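Local atomic coordinates of putative uncharacterized protein (Campylobacter jejuni, PDB entry 5TPU), a protein that is of unknown function but belongs to the WxcM-like family of the cupin clan and holds thymidine-5'-diphosphate at the interface of a two-chain assembly. Residues A[73-78]-A[82-87]; A[41-46]-A[101-106]; A[12-17]-A[63-68]. The protein carries 3 engineered substitutions. All coordinates share one frame; numbering follows the deposited sequence.

The three contacts sample the two facing sheets of a cupin fold. Contact 1 is a hairpin within the four-stranded sheet, contact 3 spans two strands of the five-stranded sheet, and contact 2 joins one sheet to the other. Their centres lie about 13 Å (1 and 2), 16 Å (1 and 3) and 15 Å (2 and 3) apart. Along the chain the segments of contacts 2 and 3 alternate, and the hairpin of contact 1 falls between the two halves of contact 2. Between the sheets, I73 and M103 meet L64 and F106 meets M66; the side chains making contact 3 point to the other face. Contacts 2 and 3 also touch the second subunit and bound thymidine-5'-diphosphate.

Contact 1. Residues A[73-78]-A[82-87]; sequences IILNDG and EKICLN
Within these segments E82 and L75 form an antiparallel hydrogen-bonded pair: E82 N donates to L75 O (3.0 Å), and E82 O receives L75 N at 2.8 Å. K83 opposes I74 at a non-hydrogen-bonded position, where the CA atoms of K83 and I74 are 4.3 Å apart and a CA-H...O contact runs from K83 CA to I73 O. I84 restores the paired pattern with I73. The bond from I73 N to I84 O has an angle of 172° at the hydrogen, whereas the return bond from I84 N to I73 O, though short at 2.7 Å, has 142°. With chi1 at -54° and the rest of its chain extended, I84 sends CD1 against L75 CD1 at 3.5 Å, a tight methyl contact. Two residues on, L86 meets I73 diagonally, L86 CD1 lying 3.5 Å from I73 CD1. Beyond L75, N76 OD1 takes the N-H of G78 in an Asx turn and also bonds Y129 OH of helix 129-135. Strand 81-86 is an outermost strand of its sheet within the chain; strand 71-76 continues inward to strand 99-104, and I73, L75, I84 and L86 face strands 62-68 and 91-95 of the opposing sheet.

Contact 2. Residues A[41-46]-A[101-106]; sequences YYIFDT and REMKNF. With TYD (thymidine-5'-diphosphate), chain E.
T46 and F106 supply most of the apolar packing, at the end where the two segments come closest. F106 CB lies 3.5 Å from T46 CB and equally close to T46 OG1, while T46 CG2 lies 3.8 Å from F106 CD2, so the threonine meets the aromatic side chain obliquely and rests on its root and one ortho carbon. Further along, the contact thins to a single pair of side-chain ends: I43 CD1 and M103 CE, 4.2 Å apart. R52 flanks this pair and F106 alike.

Polar bonding goes to partners beside the two segments, with none running between them. T46 carries OG1 between its backbone N and carbonyl carbon (chi1 50°), and there the hydroxyl is hydrogen-bonded to A110 O and weakly to S107 O, while CB and CG2 still lie against F106.

In the cupin architecture two antiparallel sheets face each other around an apolar interior, and I43 and M103 meet across it from strands 39-44 and 99-104. Residues 41 to 44 pair in antiparallel fashion with a strand of the second subunit, which carries the five-stranded sheet across the interface; Y42 OH is hydrogen-bonded to P89 O of that subunit.

The ligand contact is of the CH-pi kind. Methyl C5M of thymidine-5'-diphosphate sits over the centre of the Y41 ring, 3.7 Å above its plane, and touches Y41 CZ at 3.8 Å. The ring of Y41 thus meets the methyl edge of the thymine in a pocket to which both chains contribute. Hydrogen bonds to the same ligand come from R39, R52, Y125 and R127, and from R21 of the second subunit.

Contact 3. Residues A[12-17]-A[63-68]; sequences LNLRAI and VLIMMS. With TYD (thymidine-5'-diphosphate), chain F.
L12 and V63 form the closer half of this contact. L12 CD1 sits equally near both methyls of the valine, 4.1 Å from V63 CG1 and 4.1 Å from V63 CG2, and the two side chains cross at about a right angle. The turn at V63 (chi1 169°) puts CG1 anti to its backbone N and CG2 anti to its carbonyl carbon, which presents the pair as a fork to the leucine methyl. The next pair is more open: L14 CD1 and I65 CD1 are 4.3 Å apart, end methyl to end methyl.

No hydrogen bond links the two segments, and the nearest CA atoms, those of L12 and V63, are 8.8 Å apart. Strand 91-95 explains the spacing, because it lies between strands 9-13 and 62-68 in the sheet: L12 bonds G92 through the backbone, and L64 bonds L93. L12 therefore reaches V63 past the intervening strand, and L14, in the loop that follows, reaches I65 from beside D90. On the interface side, Y42 of the second subunit packs on both L14 and I65. N13 and R15, by contrast, are exposed.

Beyond these packed pairs the segments diverge. At the far end of 63-68, M67 and S68 form a classic beta bulge opposite K111, whose NZ is hydrogen-bonded to S68 OG. The other segment ends at I17, where CG2 lies 3.8 Å from C4' of thymidine-5'-diphosphate, against the sugar. R21 of this chain bonds the same ligand, together with R39, R52 and Y125 of the second subunit. The arrangement is that of a cupin sheet at a dimer interface, with the ligand pocket formed by both subunits.

Contact 1. Residues A[73-78]-A[82-87]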
loop_
_atom_site.group_PDB
_atom_site.type_symbol
_atom_site.label_atom_id
_atom_site.label_comp_id
_atom_site.label_asym_id
_atom_site.label_seq_id
_atom_site.Cartn_x
_atom_site.Cartn_y
_atom_site.Cartn_z
ATOM N N ILE A 73 8.429 5.116 15.516
ATOM C CA ILE A 73 8.537 6.390 14.832
ATOM C C ILE A 73 8.604 7.424 15.917
ATOM O O ILE A 73 7.678 7.546 16.729
ATOM C CB ILE A 73 7.305 6.804 13.994
ATOM C CG1 ILE A 73 6.444 5.602 13.619
ATOM C CG2 ILE A 73 7.741 7.715 12.844
ATOM C CD1 ILE A 73 6.195 5.370 12.143
ATOM N N ILE A 74 9.698 8.173 15.916
ATOM C CA ILE A 74 9.779 9.360 16.714
ATOM C C ILE A 74 9.352 10.549 15.864
ATOM O O ILE A 74 9.934 10.854 14.834
ATOM C CB ILE A 74 11.183 9.520 17.256
ATOM C CG1 ILE A 74 11.580 8.223 17.950
ATOM C CG2 ILE A 74 11.243 10.720 18.197
ATOM C CD1 ILE A 74 12.782 8.372 18.858
ATOM N N LEU A 75 8.273 11.181 16.265
ATOM C CA LEU A 75 7.794 12.375 15.598
ATOM C C LEU A 75 8.237 13.608 16.386
ATOM O O LEU A 75 8.363 13.536 17.621
ATOM C CB LEU A 75 6.280 12.352 15.522
ATOM C CG LEU A 75 5.574 11.256 14.725
ATOM C CD1 LEU A 75 4.080 11.323 15.000
ATOM C CD2 LEU A 75 5.798 11.461 13.244
ATOM N N ASN A 76 8.462 14.711 15.665
ATOM C CA ASN A 76 8.917 15.968 16.244
ATOM C C ASN A 76 8.314 17.171 15.497
ATOM O O ASN A 76 8.441 17.293 14.257
ATOM C CB ASN A 76 10.444 16.018 16.222
ATOM C CG ASN A 76 10.987 17.175 17.022
ATOM O OD1 ASN A 76 10.610 18.322 16.828
ATOM N ND2 ASN A 76 11.843 16.858 17.977
ATOM N N ASP A 77 7.593 18.029 16.221
ATOM C CA ASP A 77 6.946 19.139 15.530
ATOM C C ASP A 77 7.707 20.439 15.670
ATOM O O ASP A 77 7.234 21.452 15.196
ATOM C CB ASP A 77 5.495 19.309 15.928
ATOM C CG ASP A 77 5.326 19.771 17.345
ATOM O OD1 ASP A 77 4.148 19.959 17.685
ATOM O OD2 ASP A 77 6.313 19.884 18.119
ATOM N N GLY A 78 8.904 20.378 16.242
ATOM C CA GLY A 78 9.741 21.564 16.456
ATOM C C GLY A 78 9.723 21.910 17.926
ATOM O O GLY A 78 10.639 22.535 18.436
ATOM N N GLU A 82 7.345 12.664 20.282
ATOM C CA GLU A 82 6.557 11.546 20.737
ATOM C C GLU A 82 7.043 10.327 19.951
ATOM O O GLU A 82 7.292 10.427 18.758
ATOM C CB GLU A 82 5.069 11.803 20.501
ATOM C CG GLU A 82 4.132 10.927 21.329
ATOM C CD GLU A 82 3.928 11.395 22.780
ATOM O OE1 GLU A 82 2.859 11.055 23.364
ATOM O OE2 GLU A 82 4.821 12.087 23.342
ATOM N N LYS A 83 7.235 9.225 20.662
ATOM C CA LYS A 83 7.599 7.945 20.096
ATOM C C LYS A 83 6.300 7.211 19.902
ATOM O O LYS A 83 5.381 7.311 20.705
ATOM C CB LYS A 83 8.499 7.140 21.027
ATOM C CG LYS A 83 9.031 5.848 20.404
ATOM C CD LYS A 83 9.831 4.981 21.376
ATOM C CE LYS A 83 11.196 5.581 21.693
ATOM N NZ LYS A 83 12.139 4.551 22.210
ATOM N N ILE A 84 6.175 6.539 18.781
ATOM C CA ILE A 84 4.962 5.795 18.489
ATOM C C ILE A 84 5.378 4.471 17.909
ATOM O O ILE A 84 6.171 4.474 16.979
ATOM C CB ILE A 84 4.131 6.507 17.441
ATOM C CG1 ILE A 84 3.916 7.943 17.941
ATOM C CG2 ILE A 84 2.845 5.718 17.258
ATOM C CD1 ILE A 84 3.002 8.800 17.116
ATOM N N CYS A 85 4.850 3.389 18.482
ATOM C CA CYS A 85 5.051 2.039 18.000
ATOM C C CYS A 85 3.930 1.687 17.042
ATOM O O CYS A 85 2.746 1.690 17.412
ATOM C CB CYS A 85 5.054 1.023 19.144
ATOM S SG CYS A 85 5.409 -0.654 18.505
ATOM N N LEU A 86 4.306 1.348 15.817
ATOM C CA LEU A 86 3.361 0.755 14.867
ATOM C C LEU A 86 3.598 -0.765 14.836
ATOM O O LEU A 86 4.739 -1.228 14.701
ATOM C CB LEU A 86 3.612 1.310 13.487
ATOM C CG LEU A 86 3.533 2.816 13.257
ATOM C CD1 LEU A 86 3.544 3.074 11.744
ATOM C CD2 LEU A 86 2.259 3.370 13.863
ATOM N N ASN A 87 2.546 -1.528 15.039
ATOM C CA ASN A 87 2.728 -2.981 15.188
ATOM C C ASN A 87 1.579 -3.825 14.704
ATOM O O ASN A 87 1.502 -5.040 14.967
ATOM C CB ASN A 87 3.188 -3.336 16.603
ATOM C CG ASN A 87 2.164 -3.029 17.689
ATOM O OD1 ASN A 87 2.426 -3.257 18.900
ATOM N ND2 ASN A 87 1.030 -2.527 17.306
#

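Contact 2. Residues A[41-46]-A[101-106]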
loop_
_atom_site.group_PDB
_atom_site.type_symbol
_atom_site.label_atom_id
_atom_site.label_comp_id
_atom_site.label_asym_id
_atom_site.label_seq_id
_atom_site.Cartn_x
_atom_site.Cartn_y
_atom_site.Cartn_z
ATOM N N TYR A 41 4.359 3.848 -1.532
ATOM C CA TYR A 41 5.615 3.126 -1.477
ATOM C C TYR A 41 5.667 2.203 -0.274
ATOM O O TYR A 41 4.886 2.355 0.684
ATOM C CB TYR A 41 6.783 4.124 -1.497
ATOM C CG TYR A 41 6.982 5.017 -0.294
ATOM C CD1 TYR A 41 7.816 4.629 0.735
ATOM C CD2 TYR A 41 6.382 6.286 -0.208
ATOM C CE1 TYR A 41 8.014 5.448 1.821
ATOM C CE2 TYR A 41 6.607 7.136 0.886
ATOM C CZ TYR A 41 7.434 6.706 1.878
ATOM O OH TYR A 41 7.706 7.445 2.987
ATOM N N TYR A 42 6.555 1.215 -0.346
ATOM C CA TYR A 42 6.653 0.273 0.743
ATOM C C TYR A 42 8.071 -0.106 0.959
ATOM O O TYR A 42 8.877 -0.049 0.032
ATOM C CB TYR A 42 5.686 -0.896 0.593
ATOM C CG TYR A 42 5.740 -1.558 -0.695
ATOM C CD1 TYR A 42 6.496 -2.721 -0.864
ATOM C CD2 TYR A 42 5.085 -1.015 -1.799
ATOM C CE1 TYR A 42 6.611 -3.327 -2.109
ATOM C CE2 TYR A 42 5.167 -1.628 -3.052
ATOM C CZ TYR A 42 5.919 -2.781 -3.216
ATOM O OH TYR A 42 6.018 -3.378 -4.474
ATOM N N ILE A 43 8.386 -0.361 2.220
ATOM C CA ILE A 43 9.716 -0.716 2.678
ATOM C C ILE A 43 9.637 -2.089 3.327
ATOM O O ILE A 43 8.714 -2.392 4.068
ATOM C CB ILE A 43 10.262 0.307 3.662
ATOM C CG1 ILE A 43 10.351 1.677 3.009
ATOM C CG2 ILE A 43 11.647 -0.068 4.110
ATOM C CD1 ILE A 43 10.537 2.844 3.953
ATOM N N PHE A 44 10.553 -2.953 2.930
ATOM C CA PHE A 44 10.621 -4.330 3.400
ATOM C C PHE A 44 12.105 -4.723 3.583
ATOM O O PHE A 44 12.995 -3.915 3.351
ATOM C CB PHE A 44 9.846 -5.271 2.425
ATOM C CG PHE A 44 10.330 -5.249 0.981
ATOM C CD1 PHE A 44 11.120 -6.275 0.489
ATOM C CD2 PHE A 44 9.893 -4.259 0.078
ATOM C CE1 PHE A 44 11.536 -6.303 -0.841
ATOM C CE2 PHE A 44 10.285 -4.291 -1.258
ATOM C CZ PHE A 44 11.121 -5.319 -1.735
ATOM N N ASP A 45 12.374 -5.941 4.022
ATOM C CA ASP A 45 13.759 -6.341 4.331
ATOM C C ASP A 45 14.444 -5.440 5.366
ATOM O O ASP A 45 15.627 -5.199 5.274
ATOM C CB ASP A 45 14.571 -6.428 3.055
ATOM C CG ASP A 45 14.198 -7.649 2.254
ATOM O OD1 ASP A 45 13.685 -8.603 2.877
ATOM O OD2 ASP A 45 14.398 -7.673 1.038
ATOM N N THR A 46 13.666 -5.001 6.348
ATOM C CA THR A 46 14.139 -4.063 7.350
ATOM C C THR A 46 14.876 -4.835 8.445
ATOM O O THR A 46 14.809 -6.069 8.522
ATOM C CB THR A 46 12.985 -3.235 7.930
ATOM O OG1 THR A 46 11.902 -4.086 8.353
ATOM C CG2 THR A 46 12.480 -2.268 6.869
ATOM N N ARG A 101 10.690 13.370 11.497
ATOM C CA ARG A 101 10.390 11.990 11.896
ATOM C C ARG A 101 11.569 11.124 11.667
ATOM O O ARG A 101 12.440 11.419 10.856
ATOM C CB ARG A 101 9.206 11.413 11.152
ATOM C CG ARG A 101 9.516 10.783 9.811
ATOM C CD ARG A 101 10.041 11.734 8.752
ATOM N NE ARG A 101 9.192 12.920 8.642
ATOM C CZ ARG A 101 8.071 12.993 7.931
ATOM N NH1 ARG A 101 7.585 11.936 7.273
ATOM N NH2 ARG A 101 7.422 14.131 7.856
ATOM N N GLU A 102 11.605 10.070 12.454
ATOM C CA GLU A 102 12.657 9.134 12.361
ATOM C C GLU A 102 12.105 7.779 12.736
ATOM O O GLU A 102 11.359 7.623 13.716
ATOM C CB GLU A 102 13.868 9.634 13.140
ATOM C CG GLU A 102 14.112 9.190 14.559
ATOM C CD GLU A 102 15.562 8.792 14.736
ATOM O OE1 GLU A 102 16.030 8.019 13.896
ATOM O OE2 GLU A 102 16.237 9.237 15.679
ATOM N N MET A 103 12.403 6.816 11.871
ATOM C CA MET A 103 11.896 5.453 12.024
ATOM C C MET A 103 13.011 4.496 12.424
ATOM O O MET A 103 14.078 4.498 11.827
ATOM C CB MET A 103 11.297 5.032 10.723
ATOM C CG MET A 103 10.396 6.089 10.136
ATOM S SD MET A 103 9.193 5.330 9.073
ATOM C CE MET A 103 10.052 5.040 7.548
ATOM N N LYS A 104 12.764 3.693 13.440
ATOM C CA LYS A 104 13.789 2.868 14.022
ATOM C C LYS A 104 13.189 1.609 14.615
ATOM O O LYS A 104 11.985 1.422 14.571
ATOM C CB LYS A 104 14.555 3.680 15.095
ATOM C CG LYS A 104 13.746 4.005 16.351
ATOM C CD LYS A 104 14.555 4.758 17.421
ATOM C CE LYS A 104 13.739 4.799 18.702
ATOM N NZ LYS A 104 14.482 5.376 19.855
ATOM N N ASN A 105 14.058 0.769 15.174
ATOM C CA ASN A 105 13.707 -0.514 15.722
ATOM C C ASN A 105 12.717 -1.283 14.875
ATOM O O ASN A 105 11.772 -1.829 15.436
ATOM C CB ASN A 105 13.103 -0.333 17.121
ATOM C CG ASN A 105 14.071 0.307 18.067
ATOM O OD1 ASN A 105 15.230 -0.103 18.130
ATOM N ND2 ASN A 105 13.617 1.335 18.796
ATOM N N PHE A 106 12.918 -1.336 13.561
ATOM C CA PHE A 106 12.096 -2.222 12.722
ATOM C C PHE A 106 12.355 -3.647 13.178
ATOM O O PHE A 106 13.504 -4.027 13.325
ATOM C CB PHE A 106 12.425 -2.108 11.237
ATOM C CG PHE A 106 11.931 -0.843 10.627
ATOM C CD1 PHE A 106 12.622 0.340 10.823
ATOM C CD2 PHE A 106 10.767 -0.817 9.915
ATOM C CE1 PHE A 106 12.159 1.514 10.290
ATOM C CE2 PHE A 106 10.323 0.348 9.319
ATOM C CZ PHE A 106 11.003 1.524 9.521
HETATM P PA TYD E . 14.555 7.244 2.162
HETATM O O1A TYD E . 15.001 6.307 3.247
HETATM O O2A TYD E . 13.231 7.913 2.140
HETATM O O3A TYD E . 15.587 8.435 1.874
HETATM P PB TYD E . 17.149 8.490 2.294
HETATM O O1B TYD E . 17.659 9.491 1.244
HETATM O O2B TYD E . 17.673 7.107 2.050
HETATM O O3B TYD E . 17.120 8.901 3.731
HETATM O "O5'" TYD E . 14.379 6.372 0.863
HETATM C "C5'" TYD E . 15.203 5.234 0.633
HETATM C "C4'" TYD E . 15.625 5.219 -0.811
HETATM O "O4'" TYD E . 14.518 5.225 -1.717
HETATM C "C3'" TYD E . 16.414 6.451 -1.134
HETATM O "O3'" TYD E . 17.566 5.954 -1.839
HETATM C "C2'" TYD E . 15.431 7.368 -1.884
HETATM C "C1'" TYD E . 14.516 6.355 -2.522
HETATM N N1 TYD E . 13.118 6.677 -2.607
HETATM C C2 TYD E . 12.483 6.600 -3.867
HETATM O O2 TYD E . 13.143 6.259 -4.889
HETATM N N3 TYD E . 11.177 6.882 -3.974
HETATM C C4 TYD E . 10.415 7.217 -2.910
HETATM O O4 TYD E . 9.197 7.450 -3.065
HETATM C C5 TYD E . 11.063 7.269 -1.589
HETATM C C5M TYD E . 10.322 7.625 -0.350
HETATM C C6 TYD E . 12.412 6.971 -1.491
#

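Contact 3. Residues A[12-17]-A[63-68]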
loop_
_atom_site.group_PDB
_atom_site.type_symbol
_atom_site.label_atom_id
_atom_site.label_comp_id
_atom_site.label_asym_id
_atom_site.label_seq_id
_atom_site.Cartn_x
_atom_site.Cartn_y
_atom_site.Cartn_z
ATOM N N LEU A 12 -4.936 6.453 13.050
ATOM C CA LEU A 12 -6.127 6.065 12.339
ATOM C C LEU A 12 -6.372 4.603 12.639
ATOM O O LEU A 12 -5.649 3.724 12.162
ATOM C CB LEU A 12 -5.953 6.294 10.841
ATOM C CG LEU A 12 -5.393 7.662 10.448
ATOM C CD1 LEU A 12 -5.173 7.624 8.949
ATOM C CD2 LEU A 12 -6.396 8.718 10.856
ATOM N N ASN A 13 -7.365 4.339 13.475
ATOM C CA ASN A 13 -7.703 2.963 13.840
ATOM C C ASN A 13 -8.658 2.547 12.766
ATOM O O ASN A 13 -9.839 2.791 12.911
ATOM C CB ASN A 13 -8.334 2.859 15.243
ATOM C CG ASN A 13 -7.331 3.206 16.341
ATOM O OD1 ASN A 13 -6.371 2.466 16.549
ATOM N ND2 ASN A 13 -7.522 4.325 17.021
ATOM N N LEU A 14 -8.139 1.878 11.733
ATOM C CA LEU A 14 -8.871 1.562 10.518
ATOM C C LEU A 14 -9.828 0.395 10.726
ATOM O O LEU A 14 -9.597 -0.519 11.546
ATOM C CB LEU A 14 -7.899 1.156 9.424
ATOM C CG LEU A 14 -6.730 2.083 9.143
ATOM C CD1 LEU A 14 -5.615 1.412 8.365
ATOM C CD2 LEU A 14 -7.304 3.308 8.443
ATOM N N ARG A 15 -10.877 0.420 9.929
ATOM C CA ARG A 15 -11.885 -0.622 9.891
ATOM C C ARG A 15 -11.625 -1.704 8.849
ATOM O O ARG A 15 -11.661 -1.461 7.648
ATOM C CB ARG A 15 -13.261 -0.011 9.645
ATOM C CG ARG A 15 -14.365 -1.058 9.731
ATOM C CD ARG A 15 -15.257 -1.094 8.497
ATOM N NE ARG A 15 -16.553 -0.598 8.902
ATOM C CZ ARG A 15 -17.253 0.375 8.328
ATOM N NH1 ARG A 15 -16.853 0.977 7.210
ATOM N NH2 ARG A 15 -18.391 0.735 8.907
ATOM N N ALA A 16 -11.357 -2.906 9.339
ATOM C CA ALA A 16 -11.231 -4.039 8.506
ATOM C C ALA A 16 -12.617 -4.648 8.370
ATOM O O ALA A 16 -13.406 -4.630 9.306
ATOM C CB ALA A 16 -10.301 -5.057 9.129
ATOM N N ILE A 17 -12.880 -5.169 7.181
ATOM C CA ILE A 17 -13.951 -6.093 6.929
ATOM C C ILE A 17 -13.370 -7.484 7.043
ATOM O O ILE A 17 -12.466 -7.838 6.280
ATOM C CB ILE A 17 -14.440 -5.902 5.487
ATOM C CG1 ILE A 17 -14.783 -4.429 5.245
ATOM C CG2 ILE A 17 -15.566 -6.891 5.151
ATOM C CD1 ILE A 17 -15.887 -3.905 6.127
ATOM N N VAL A 63 0.353 8.620 5.100
ATOM C CA VAL A 63 -0.176 7.668 6.074
ATOM C C VAL A 63 0.668 6.425 6.092
ATOM O O VAL A 63 0.852 5.818 5.047
ATOM C CB VAL A 63 -1.632 7.325 5.774
ATOM C CG1 VAL A 63 -2.086 6.138 6.617
ATOM C CG2 VAL A 63 -2.479 8.555 6.006
ATOM N N LEU A 64 1.160 6.066 7.271
ATOM C CA LEU A 64 2.046 4.901 7.485
ATOM C C LEU A 64 1.264 3.731 8.040
ATOM O O LEU A 64 0.591 3.904 9.062
ATOM C CB LEU A 64 3.166 5.235 8.488
ATOM C CG LEU A 64 4.410 5.947 7.928
ATOM C CD1 LEU A 64 4.025 7.229 7.210
ATOM C CD2 LEU A 64 5.391 6.234 9.039
ATOM N N ILE A 65 1.368 2.554 7.420
ATOM C CA ILE A 65 0.746 1.336 7.949
ATOM C C ILE A 65 1.806 0.238 8.040
ATOM O O ILE A 65 2.482 -0.047 7.070
ATOM C CB ILE A 65 -0.389 0.908 7.003
ATOM C CG1 ILE A 65 -1.497 1.955 6.980
ATOM C CG2 ILE A 65 -0.980 -0.445 7.375
ATOM C CD1 ILE A 65 -2.300 1.962 5.700
ATOM N N MET A 66 1.989 -0.335 9.218
ATOM C CA MET A 66 2.851 -1.474 9.404
ATOM C C MET A 66 2.103 -2.709 8.890
ATOM O O MET A 66 1.285 -3.271 9.599
ATOM C CB MET A 66 3.190 -1.636 10.905
ATOM C CG MET A 66 4.645 -1.689 11.260
ATOM S SD MET A 66 5.762 -0.700 10.252
ATOM C CE MET A 66 7.034 -1.924 10.029
ATOM N N MET A 67 2.389 -3.086 7.657
ATOM C CA MET A 67 1.842 -4.281 7.043
ATOM C C MET A 67 2.303 -5.572 7.694
ATOM O O MET A 67 1.584 -6.562 7.677
ATOM C CB MET A 67 2.230 -4.344 5.566
ATOM C CG MET A 67 1.498 -3.352 4.712
ATOM S SD MET A 67 -0.222 -3.797 4.453
ATOM C CE MET A 67 -0.237 -5.580 4.449
ATOM N N SER A 68 3.516 -5.581 8.220
ATOM C CA SER A 68 3.944 -6.688 9.041
ATOM C C SER A 68 5.035 -6.258 9.958
ATOM O O SER A 68 5.796 -5.337 9.633
ATOM C CB SER A 68 4.399 -7.878 8.193
ATOM O OG SER A 68 5.541 -7.537 7.476
HETATM P PA TYD F . -14.392 -8.217 -2.221
HETATM O O1A TYD F . -13.850 -7.376 -3.362
HETATM O O2A TYD F . -13.875 -9.584 -1.924
HETATM O O3A TYD F . -15.956 -8.416 -2.591
HETATM P PB TYD F . -16.835 -9.707 -2.181
HETATM O O1B TYD F . -16.211 -10.816 -3.006
HETATM O O2B TYD F . -16.665 -9.939 -0.699
HETATM O O3B TYD F . -18.202 -9.167 -2.529
HETATM O "O5'" TYD F . -14.663 -7.358 -0.888
HETATM C "C5'" TYD F . -14.608 -7.973 0.407
HETATM C "C4'" TYD F . -15.325 -7.095 1.410
HETATM O "O4'" TYD F . -14.597 -5.880 1.599
HETATM C "C3'" TYD F . -16.712 -6.739 0.884
HETATM O "O3'" TYD F . -17.633 -6.942 1.954
HETATM C "C2'" TYD F . -16.610 -5.280 0.463
HETATM C "C1'" TYD F . -15.358 -4.749 1.170
HETATM N N1 TYD F . -14.519 -3.865 0.328
HETATM C C2 TYD F . -14.447 -2.492 0.651
HETATM O O2 TYD F . -15.068 -2.049 1.631
HETATM N N3 TYD F . -13.717 -1.622 -0.028
HETATM C C4 TYD F . -13.000 -2.045 -1.046
HETATM O O4 TYD F . -12.336 -1.216 -1.664
HETATM C C5 TYD F . -13.046 -3.449 -1.453
HETATM C C5M TYD F . -12.243 -3.976 -2.587
HETATM C C6 TYD F . -13.831 -4.323 -0.710
#